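Local structure of UDP-glucose 4-epimerase (Campylobacter jejuni subsp. jejuni serotype O:2, 7K3P) at residues Phe245-Asp250 with Cys334-Asp339; His276-Lys281 with Lys326-Glu331; Asp199-Gln204 with Ala209-Lys214; Asp249-Ala254 with Phe270-Gly275. The protein interconverts UDP-glucose and UDP-galactose, and probably their N-acetylated counterparts, by inverting the sugar at C4 with the help of bound NAD. The protein carries 2 engineered substitutions. All coordinates share one frame; numbering follows the deposited sequence.

Contact 1: residues Phe245-Asp250 with Cys334-Asp339; sequences FIHVDD and CKSAFD. With GOL (glycerol), chain D.
The imidazole of His247 overlaps the CB of Ser336, lying obliquely to it with NE2 3.9 Å from that carbon. The ring reaches this place because its CG is anti to the backbone N (chi1 -169°), and its rotation is fixed from within its own turn. His247 is the N-cap of helix 248-261, and ND1 accepts the amide of Asp249 at 2.9 Å, with Asp249 N lying about 21° out of the ring plane. A nitrogen used as an acceptor carries no proton, so the proton of a neutral ring would sit on NE2. Here a backbone amide at the start of a helix is satisfied by a side chain, which in turn is positioned for a tertiary contact.

Direct apposition is slight, about 80 Å² in all, and small molecules bridge the rest. A water accepts from Val248 N at 3.0 Å and also lies 2.7 Å from Ser336 OG, joining the first turn of one helix to the flank of the other; it sits above a face of the His247 ring, toward the rim. A glycerol, probably from the crystallisation liquor, makes a second bridge. Its O3 is hydrogen-bonded to Ser336 OG, while its O2 donates to Asp249 OD2 at 2.8 Å.

The seam joins the end of strand 242-246 and the start of helix 248-261 to the C-terminal helix 330-343. Helix 27-37 borders it through Tyr27, which touches both Val248 and Ser336, and helix 212-220 packs on Phe245 and Ala337.

Contact 2: residues His276-Lys281 with Lys326-Glu331; sequences HGFSVK and KYDDLE
His276 and Asp328 approach from opposite directions with ring and carboxylate nearly coplanar, their planes 16° apart, so that the imidazole presents its edge to the acid. NE2 donates to OD2 of Asp328 over a short 2.5 Å, and the bond is close to straight at 164°. It arrives on the syn lone pair, the side facing the other oxygen, and lies close to the ring plane. On the far side of the imidazole, ND1 of His276 donates to O of Gly277, the following residue, at 2.9 Å. Two in-plane bonds thus fix the rotation of the ring.

Phe278 meets the same carboxylate quite differently. The two planes stand 89° apart, and the ring edge is directed at the acid, with CZ 3.3 Å from Asp328 OD1. One face of the phenyl ring is covered by Leu330, whose CD2 lies 4.1 Å from the ring centroid in a CH-pi contact, set off toward the rim. A still closer approach of the leucine CG to CD1 of Phe278 is doubtful, because the leucine torsions lie away from the usual staggered values. Ile333 and Val283 also touch the phenylalanine, which thereby wedges the short strand 278-279 against the start of helix 330-343, where Asp329 is the N-cap.

Because both imidazole nitrogens act as donors, the ring is probably protonated and Asp328 ionised. The bond would then be a charged pair at a partly buried margin, with the aromatic C-H edge of Phe278 adding a weaker, favourable electrostatic contact to the carboxylate.

Contact 3: residues Asp199-Gln204 with Ala209-Lys214; sequences DYTLGQ and ATLLIK
Thr201 turns its two branches to two different partners: with chi1 at 56°, OG1 lies between the backbone N and the carbonyl carbon and meets Lys214, while CG2, anti to the carbonyl carbon, faces Leu211. Lys214 answers with a chain that starts anti to its own N and then bends at chi2 (64°) before running out extended. The two side chains cross at about a right angle. OG1 of Thr201 rests 3.6 Å from CE and 3.9 Å from CG of Lys214, so the hydroxyl lies against the methylenes of the lysine.

The apolar half is a looser approach, CG2 of Thr201 standing 4.2 Å from CD1 of Leu211, yet Leu211 has more of its surface buried here than Lys214.

This pairing joins the long loop that follows strand 192-193 to the beginning of helix 212-220, for which Leu211 is the N-cap residue. The fold is that of the NAD-dependent epimerase/dehydratase family, and the side chain of Leu211 lies about 7 Å from the bound NAD. The loop itself is shaped by a type I beta turn from Thr201 to Gln204, closed by Gln204 N to Thr201 O at 2.9 Å. A side-chain bond braces it further: NE2 of Gln204 donates to Tyr200 O at 3.0 Å, reaching that oxygen from above the carbonyl plane.

The polar ends have their main partners elsewhere. OG1 of Thr201 is hydrogen-bonded to Glu218, one turn beyond Lys214 on the same helix. NZ of Lys214 forms a salt bridge with Glu341 and a hydrogen bond with Ala196 O, next to the disulfide between Cys197 and Cys344.

Contact 4: residues Asp249-Ala254 with Phe270-Gly275; sequences DDISSA and FNVGYG
OD2 of Asp250 is gripped by two donors, the hydroxyl of Tyr274 at 2.6 Å and the backbone N of Tyr327. The phenol uses the anti lone pair, away from OD1, and OD2 lies near the plane of the tyrosine ring, which stands almost perpendicular (88°) to the carboxylate. The fold here is a Rossmann-type domain: helix 248-261 packs beside strand 268-271, an outermost strand of the parallel seven-stranded sheet, and the loop leaving that strand carries Tyr274 back to the first turn of the helix. Since Tyr274 OH also accepts from His247 N, and OD1 of Asp250 takes Lys326 N, a short network of buried polar groups satisfies the Asp250 carboxylate and ties two loops to the helix start.

Beside this polar end the contact is apolar. Val272 points its side chain at the helix and fits between Ile251 and Ala254, residues three apart and so on one side of it. Because CG1 of Val272 is anti to the backbone N (chi1 -172°), that methyl makes the closest approaches. It lies 3.5 Å from CB of Ala254, whereas CD1 of Ile251 sits 3.8 Å from both CG1 and CB of Val272.

The four contacts lie along the junction between the NAD-binding sheet and the C-terminal part of the epimerase. Contact 3, local in sequence, closes first along the chain. Contacts 1 and 4 then open from the same place, sharing Asp249 and Asp250 on helix 248-261, with centres about 12 Å apart. Contact 2 is nested inside the loop closed by contact 1, their centres about 10 Å apart; both use helix 330-343 and reach neighbouring strands of the mixed sheet. Contact 3 touches contact 1 through helix 212-220 (centres about 15 Å apart), but not contact 4 (centres about 21 Å apart). Contacts 1 and 4 bring side chains within about 7 Å of NAD, whereas contact 2 lies farther out.

Contact 1: residues Phe245-Asp250 with Cys334-Asp339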
# COMPACT_ATOMS: atom_id res chain seq x y z
N PHE A 245 -5.27 26.60 -3.24
CA PHE A 245 -6.08 26.21 -4.40
C PHE A 245 -5.26 26.42 -5.68
O PHE A 245 -4.32 27.21 -5.69
CB PHE A 245 -7.36 27.04 -4.47
CG PHE A 245 -8.12 27.06 -3.19
CD1 PHE A 245 -8.98 26.02 -2.87
CD2 PHE A 245 -7.95 28.11 -2.29
CE1 PHE A 245 -9.67 26.02 -1.67
CE2 PHE A 245 -8.64 28.12 -1.09
CZ PHE A 245 -9.50 27.07 -0.78
N ILE A 246 -5.61 25.72 -6.75
CA ILE A 246 -4.85 25.86 -7.98
C ILE A 246 -5.73 25.79 -9.24
O ILE A 246 -6.73 25.07 -9.28
CB ILE A 246 -3.69 24.84 -8.06
CG1 ILE A 246 -2.71 25.22 -9.17
CG2 ILE A 246 -4.24 23.40 -8.25
CD1 ILE A 246 -1.37 24.53 -9.04
N HIS A 247 -5.35 26.57 -10.25
CA HIS A 247 -6.09 26.60 -11.51
C HIS A 247 -5.83 25.30 -12.28
O HIS A 247 -4.70 24.81 -12.31
CB HIS A 247 -5.67 27.81 -12.34
CG HIS A 247 -6.55 28.06 -13.53
ND1 HIS A 247 -6.41 27.37 -14.71
CD2 HIS A 247 -7.58 28.92 -13.71
CE1 HIS A 247 -7.32 27.80 -15.57
NE2 HIS A 247 -8.05 28.73 -14.99
N VAL A 248 -6.86 24.75 -12.91
CA VAL A 248 -6.71 23.47 -13.61
C VAL A 248 -5.62 23.51 -14.69
O VAL A 248 -4.96 22.50 -14.95
CB VAL A 248 -8.05 22.96 -14.21
CG1 VAL A 248 -8.59 23.94 -15.26
CG2 VAL A 248 -7.88 21.57 -14.81
N ASP A 249 -5.40 24.68 -15.30
CA ASP A 249 -4.41 24.76 -16.37
C ASP A 249 -2.99 24.89 -15.82
O ASP A 249 -2.01 24.58 -16.51
CB ASP A 249 -4.74 25.90 -17.36
CG ASP A 249 -5.88 25.54 -18.31
OD1 ASP A 249 -5.86 24.42 -18.87
OD2 ASP A 249 -6.81 26.36 -18.48
N ASP A 250 -2.87 25.33 -14.56
CA ASP A 250 -1.58 25.46 -13.89
C ASP A 250 -1.10 24.14 -13.29
O ASP A 250 0.11 23.83 -13.28
CB ASP A 250 -1.65 26.52 -12.78
CG ASP A 250 -1.66 27.94 -13.32
OD1 ASP A 250 -1.09 28.15 -14.42
OD2 ASP A 250 -2.22 28.85 -12.66
N CYS A 334 -11.77 31.62 -9.43
CA CYS A 334 -13.18 31.53 -9.06
C CYS A 334 -14.10 31.47 -10.28
O CYS A 334 -15.07 30.71 -10.29
CB CYS A 334 -13.58 32.67 -8.11
SG CYS A 334 -12.84 32.50 -6.46
N LYS A 335 -13.78 32.26 -11.30
CA LYS A 335 -14.53 32.21 -12.56
C LYS A 335 -14.50 30.80 -13.16
O LYS A 335 -15.53 30.26 -13.56
CB LYS A 335 -13.97 33.22 -13.57
CG LYS A 335 -14.64 33.18 -14.95
CD LYS A 335 -16.16 33.33 -14.82
CE LYS A 335 -16.82 33.61 -16.18
NZ LYS A 335 -18.31 33.50 -16.09
N SER A 336 -13.30 30.22 -13.22
CA SER A 336 -13.15 28.85 -13.69
C SER A 336 -13.99 27.87 -12.87
O SER A 336 -14.74 27.06 -13.42
CB SER A 336 -11.67 28.45 -13.66
OG SER A 336 -11.50 27.07 -13.91
N ALA A 337 -13.88 27.95 -11.54
CA ALA A 337 -14.64 27.08 -10.65
C ALA A 337 -16.13 27.25 -10.90
O ALA A 337 -16.89 26.27 -10.95
CB ALA A 337 -14.30 27.38 -9.19
N PHE A 338 -16.55 28.51 -11.05
CA PHE A 338 -17.96 28.83 -11.25
C PHE A 338 -18.48 28.23 -12.55
O PHE A 338 -19.54 27.60 -12.57
CB PHE A 338 -18.17 30.35 -11.26
CG PHE A 338 -19.61 30.76 -11.40
CD1 PHE A 338 -20.57 30.24 -10.53
CD2 PHE A 338 -20.00 31.66 -12.38
CE1 PHE A 338 -21.90 30.61 -10.65
CE2 PHE A 338 -21.33 32.04 -12.50
CZ PHE A 338 -22.28 31.52 -11.63
N ASP A 339 -17.72 28.44 -13.63
CA ASP A 339 -18.09 27.93 -14.94
C ASP A 339 -18.15 26.41 -14.92
O ASP A 339 -19.12 25.81 -15.40
CB ASP A 339 -17.10 28.40 -16.01
CG ASP A 339 -17.16 29.90 -16.25
OD1 ASP A 339 -18.22 30.50 -15.97
OD2 ASP A 339 -16.15 30.48 -16.72
C1 GOL D . -11.38 25.04 -18.83
O1 GOL D . -12.44 25.83 -19.32
C2 GOL D . -10.20 25.92 -18.45
O2 GOL D . -9.40 26.17 -19.60
C3 GOL D . -10.71 27.23 -17.82
O3 GOL D . -11.66 26.94 -16.81
O HOH W 1 -9.58 25.88 -12.40

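Contact 2: residues His276-Lys281 with Lys326-Glu331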
# COMPACT_ATOMS: atom_id res chain seq x y z
N HIS A 276 1.67 30.42 -1.91
CA HIS A 276 0.86 31.19 -0.97
C HIS A 276 -0.57 30.68 -1.09
O HIS A 276 -0.91 30.02 -2.08
CB HIS A 276 0.86 32.68 -1.34
CG HIS A 276 0.20 32.96 -2.65
ND1 HIS A 276 -1.16 33.13 -2.78
CD2 HIS A 276 0.71 33.04 -3.91
CE1 HIS A 276 -1.46 33.33 -4.05
NE2 HIS A 276 -0.34 33.28 -4.76
N GLY A 277 -1.41 31.03 -0.11
CA GLY A 277 -2.79 30.61 -0.14
C GLY A 277 -3.75 31.74 -0.44
O GLY A 277 -3.33 32.83 -0.85
N PHE A 278 -5.03 31.46 -0.28
CA PHE A 278 -6.08 32.47 -0.38
C PHE A 278 -6.95 32.32 0.87
O PHE A 278 -7.12 31.21 1.37
CB PHE A 278 -6.93 32.24 -1.64
CG PHE A 278 -6.12 32.26 -2.92
CD1 PHE A 278 -5.83 33.47 -3.56
CD2 PHE A 278 -5.64 31.08 -3.48
CE1 PHE A 278 -5.08 33.49 -4.74
CE2 PHE A 278 -4.89 31.09 -4.67
CZ PHE A 278 -4.61 32.29 -5.30
N SER A 279 -7.50 33.43 1.37
CA SER A 279 -8.32 33.39 2.58
C SER A 279 -9.78 33.12 2.22
O SER A 279 -10.18 33.24 1.05
CB SER A 279 -8.20 34.69 3.37
OG SER A 279 -8.93 35.73 2.75
N VAL A 280 -10.57 32.72 3.22
CA VAL A 280 -11.99 32.46 3.04
C VAL A 280 -12.69 33.72 2.56
O VAL A 280 -13.54 33.69 1.68
CB VAL A 280 -12.65 32.01 4.37
CG1 VAL A 280 -14.15 31.84 4.20
CG2 VAL A 280 -12.01 30.71 4.88
N LYS A 281 -12.30 34.84 3.17
CA LYS A 281 -12.88 36.13 2.86
C LYS A 281 -12.55 36.54 1.42
O LYS A 281 -13.41 37.02 0.68
CB LYS A 281 -12.31 37.16 3.85
CG LYS A 281 -13.26 38.27 4.23
CD LYS A 281 -12.57 39.26 5.20
CE LYS A 281 -13.34 40.58 5.31
NZ LYS A 281 -12.90 41.44 6.46
N LYS A 326 0.46 30.65 -14.64
CA LYS A 326 0.09 31.93 -15.19
C LYS A 326 -1.36 32.28 -14.90
O LYS A 326 -1.89 33.26 -15.42
CB LYS A 326 0.46 31.99 -16.68
CG LYS A 326 0.89 30.64 -17.26
CD LYS A 326 0.78 30.61 -18.78
CE LYS A 326 1.80 31.54 -19.43
NZ LYS A 326 2.06 31.16 -20.85
N TYR A 327 -2.00 31.49 -14.03
CA TYR A 327 -3.35 31.83 -13.59
C TYR A 327 -3.47 31.97 -12.06
O TYR A 327 -4.54 31.73 -11.50
CB TYR A 327 -4.40 30.86 -14.15
CG TYR A 327 -4.42 30.77 -15.66
CD1 TYR A 327 -4.77 31.87 -16.44
CD2 TYR A 327 -4.10 29.58 -16.31
CE1 TYR A 327 -4.78 31.79 -17.83
CE2 TYR A 327 -4.11 29.49 -17.69
CZ TYR A 327 -4.45 30.59 -18.44
OH TYR A 327 -4.46 30.51 -19.82
N ASP A 328 -2.37 32.38 -11.42
CA ASP A 328 -2.41 32.76 -10.01
C ASP A 328 -3.18 34.07 -9.92
O ASP A 328 -2.59 35.15 -9.78
CB ASP A 328 -1.00 32.92 -9.41
CG ASP A 328 -1.02 33.13 -7.88
OD1 ASP A 328 -2.13 33.24 -7.31
OD2 ASP A 328 0.06 33.20 -7.26
N ASP A 329 -4.50 33.98 -10.01
CA ASP A 329 -5.37 35.14 -10.05
C ASP A 329 -6.71 34.68 -9.52
O ASP A 329 -7.40 33.90 -10.18
CB ASP A 329 -5.48 35.63 -11.51
CG ASP A 329 -6.46 36.78 -11.68
OD1 ASP A 329 -7.60 36.70 -11.19
OD2 ASP A 329 -6.08 37.77 -12.34
N LEU A 330 -7.09 35.15 -8.33
CA LEU A 330 -8.25 34.59 -7.63
C LEU A 330 -9.53 34.75 -8.43
O LEU A 330 -10.41 33.88 -8.38
CB LEU A 330 -8.44 35.22 -6.24
CG LEU A 330 -8.70 34.28 -5.04
CD1 LEU A 330 -9.60 34.92 -4.00
CD2 LEU A 330 -9.23 32.89 -5.45
N GLU A 331 -9.66 35.86 -9.15
CA GLU A 331 -10.88 36.07 -9.93
C GLU A 331 -11.00 35.05 -11.07
O GLU A 331 -12.07 34.49 -11.32
CB GLU A 331 -10.99 37.52 -10.44
CG GLU A 331 -11.40 38.51 -9.33
CD GLU A 331 -11.51 39.96 -9.81
OE1 GLU A 331 -11.67 40.19 -11.03
OE2 GLU A 331 -11.44 40.88 -8.96

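Contact 3: residues Asp199-Gln204 with Ala209-Lys214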
# COMPACT_ATOMS: atom_id res chain seq x y z
N ASP A 199 -18.81 14.41 -6.40
CA ASP A 199 -20.17 13.97 -6.15
C ASP A 199 -20.52 13.95 -4.67
O ASP A 199 -21.70 13.92 -4.31
CB ASP A 199 -20.40 12.59 -6.79
CG ASP A 199 -20.14 12.59 -8.30
OD1 ASP A 199 -20.36 13.64 -8.94
OD2 ASP A 199 -19.72 11.53 -8.84
N TYR A 200 -19.51 13.98 -3.81
CA TYR A 200 -19.74 13.84 -2.37
C TYR A 200 -19.62 15.13 -1.56
O TYR A 200 -19.80 15.13 -0.34
CB TYR A 200 -18.84 12.74 -1.79
CG TYR A 200 -19.27 11.38 -2.25
CD1 TYR A 200 -18.89 10.89 -3.50
CD2 TYR A 200 -20.11 10.60 -1.47
CE1 TYR A 200 -19.31 9.64 -3.93
CE2 TYR A 200 -20.53 9.36 -1.89
CZ TYR A 200 -20.13 8.88 -3.12
OH TYR A 200 -20.56 7.64 -3.53
N THR A 201 -19.35 16.24 -2.24
CA THR A 201 -19.18 17.52 -1.54
C THR A 201 -20.51 18.18 -1.16
O THR A 201 -20.68 18.63 -0.03
CB THR A 201 -18.30 18.50 -2.35
OG1 THR A 201 -18.87 18.70 -3.65
CG2 THR A 201 -16.89 17.96 -2.49
N LEU A 202 -21.45 18.23 -2.10
CA LEU A 202 -22.70 18.97 -1.89
C LEU A 202 -23.50 18.43 -0.70
O LEU A 202 -24.20 19.18 -0.02
CB LEU A 202 -23.56 18.98 -3.16
CG LEU A 202 -24.70 20.00 -3.25
CD1 LEU A 202 -24.16 21.43 -3.20
CD2 LEU A 202 -25.52 19.79 -4.51
N GLY A 203 -23.37 17.13 -0.43
CA GLY A 203 -24.05 16.51 0.69
C GLY A 203 -23.40 16.73 2.06
O GLY A 203 -23.95 16.30 3.08
N GLN A 204 -22.23 17.36 2.08
CA GLN A 204 -21.58 17.74 3.35
C GLN A 204 -22.00 19.16 3.73
O GLN A 204 -21.78 20.11 2.96
CB GLN A 204 -20.05 17.68 3.23
CG GLN A 204 -19.45 16.31 2.94
CD GLN A 204 -17.95 16.37 2.68
OE1 GLN A 204 -17.17 16.84 3.52
NE2 GLN A 204 -17.53 15.91 1.50
N ALA A 209 -12.08 23.44 5.04
CA ALA A 209 -11.76 24.68 4.35
C ALA A 209 -10.95 24.43 3.07
O ALA A 209 -10.83 25.32 2.24
CB ALA A 209 -11.00 25.65 5.29
N THR A 210 -10.40 23.23 2.93
CA THR A 210 -9.67 22.86 1.72
C THR A 210 -10.62 22.81 0.52
O THR A 210 -10.17 22.84 -0.63
CB THR A 210 -8.95 21.51 1.87
OG1 THR A 210 -9.83 20.59 2.52
CG2 THR A 210 -7.70 21.66 2.72
N LEU A 211 -11.92 22.74 0.79
CA LEU A 211 -12.94 22.68 -0.26
C LEU A 211 -13.64 24.03 -0.41
O LEU A 211 -14.74 24.11 -0.99
CB LEU A 211 -13.97 21.59 0.07
CG LEU A 211 -13.47 20.15 0.05
CD1 LEU A 211 -14.47 19.17 0.69
CD2 LEU A 211 -13.20 19.76 -1.39
N LEU A 212 -13.01 25.08 0.11
CA LEU A 212 -13.62 26.43 0.12
C LEU A 212 -14.08 26.95 -1.25
O LEU A 212 -15.18 27.49 -1.39
CB LEU A 212 -12.67 27.43 0.76
CG LEU A 212 -13.01 28.90 0.47
CD1 LEU A 212 -14.29 29.33 1.17
CD2 LEU A 212 -11.86 29.81 0.86
N ILE A 213 -13.24 26.79 -2.28
CA ILE A 213 -13.63 27.23 -3.61
C ILE A 213 -14.83 26.44 -4.16
O ILE A 213 -15.74 27.01 -4.76
CB ILE A 213 -12.46 27.19 -4.60
CG1 ILE A 213 -11.34 28.10 -4.11
CG2 ILE A 213 -12.91 27.62 -5.98
CD1 ILE A 213 -10.55 28.76 -5.23
N LYS A 214 -14.82 25.12 -3.94
CA LYS A 214 -15.95 24.29 -4.37
C LYS A 214 -17.25 24.75 -3.69
O LYS A 214 -18.27 24.95 -4.35
CB LYS A 214 -15.66 22.81 -4.09
CG LYS A 214 -16.77 21.84 -4.54
CD LYS A 214 -16.96 21.85 -6.05
CE LYS A 214 -17.88 20.71 -6.51
NZ LYS A 214 -18.07 20.72 -7.99

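Contact 4: residues Asp249-Ala254 with Phe270-Gly275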
# COMPACT_ATOMS: atom_id res chain seq x y z
N ASP A 249 -5.40 24.68 -15.30
CA ASP A 249 -4.41 24.76 -16.37
C ASP A 249 -2.99 24.89 -15.82
O ASP A 249 -2.01 24.58 -16.51
CB ASP A 249 -4.74 25.90 -17.36
CG ASP A 249 -5.88 25.54 -18.31
OD1 ASP A 249 -5.86 24.42 -18.87
OD2 ASP A 249 -6.81 26.36 -18.48
N ASP A 250 -2.87 25.33 -14.56
CA ASP A 250 -1.58 25.46 -13.89
C ASP A 250 -1.10 24.14 -13.29
O ASP A 250 0.11 23.83 -13.28
CB ASP A 250 -1.65 26.52 -12.78
CG ASP A 250 -1.66 27.94 -13.32
OD1 ASP A 250 -1.09 28.15 -14.42
OD2 ASP A 250 -2.22 28.85 -12.66
N ILE A 251 -2.03 23.35 -12.75
CA ILE A 251 -1.63 22.01 -12.33
C ILE A 251 -1.36 21.20 -13.60
O ILE A 251 -0.44 20.38 -13.65
CB ILE A 251 -2.69 21.33 -11.41
CG1 ILE A 251 -2.26 19.91 -11.04
CG2 ILE A 251 -4.07 21.34 -12.06
CD1 ILE A 251 -0.90 19.86 -10.37
N SER A 252 -2.13 21.46 -14.65
CA SER A 252 -1.89 20.77 -15.93
C SER A 252 -0.48 21.05 -16.43
O SER A 252 0.26 20.12 -16.74
CB SER A 252 -2.94 21.15 -16.98
OG SER A 252 -4.17 20.51 -16.70
N SER A 253 -0.07 22.32 -16.46
CA SER A 253 1.24 22.66 -17.00
C SER A 253 2.37 22.07 -16.15
O SER A 253 3.44 21.72 -16.66
CB SER A 253 1.40 24.19 -17.18
OG SER A 253 1.44 24.85 -15.93
N ALA A 254 2.13 21.92 -14.85
CA ALA A 254 3.17 21.36 -13.98
C ALA A 254 3.47 19.90 -14.31
O ALA A 254 4.55 19.39 -14.02
CB ALA A 254 2.79 21.50 -12.50
N PHE A 270 7.40 16.52 -5.99
CA PHE A 270 7.21 17.97 -5.93
C PHE A 270 5.82 18.29 -5.44
O PHE A 270 4.84 17.69 -5.92
CB PHE A 270 7.32 18.62 -7.32
CG PHE A 270 8.69 18.56 -7.93
CD1 PHE A 270 9.74 19.30 -7.40
CD2 PHE A 270 8.91 17.80 -9.08
CE1 PHE A 270 11.00 19.26 -7.98
CE2 PHE A 270 10.17 17.75 -9.67
CZ PHE A 270 11.23 18.49 -9.12
N ASN A 271 5.72 19.25 -4.52
CA ASN A 271 4.46 19.93 -4.32
C ASN A 271 4.22 20.81 -5.53
O ASN A 271 5.16 21.42 -6.05
CB ASN A 271 4.51 20.82 -3.08
CG ASN A 271 4.52 20.05 -1.78
OD1 ASN A 271 3.93 18.96 -1.69
ND2 ASN A 271 5.18 20.61 -0.76
N VAL A 272 2.96 20.92 -5.96
CA VAL A 272 2.60 21.91 -6.96
C VAL A 272 1.67 22.92 -6.31
O VAL A 272 0.58 22.55 -5.85
CB VAL A 272 1.90 21.30 -8.18
CG1 VAL A 272 1.73 22.36 -9.26
CG2 VAL A 272 2.71 20.10 -8.71
N GLY A 273 2.08 24.19 -6.29
CA GLY A 273 1.26 25.23 -5.69
C GLY A 273 1.83 26.62 -5.96
O GLY A 273 2.98 26.74 -6.43
N TYR A 274 1.05 27.65 -5.64
CA TYR A 274 1.47 29.03 -5.89
C TYR A 274 2.46 29.57 -4.84
O TYR A 274 3.01 30.67 -5.01
CB TYR A 274 0.26 29.95 -6.02
CG TYR A 274 -0.68 29.61 -7.16
CD1 TYR A 274 -0.19 29.29 -8.43
CD2 TYR A 274 -2.06 29.61 -6.97
CE1 TYR A 274 -1.05 28.98 -9.48
CE2 TYR A 274 -2.93 29.30 -8.01
CZ TYR A 274 -2.42 28.99 -9.26
OH TYR A 274 -3.27 28.68 -10.29
N GLY A 275 2.69 28.80 -3.77
CA GLY A 275 3.61 29.20 -2.70
C GLY A 275 2.96 30.16 -1.71
O GLY A 275 3.62 30.67 -0.79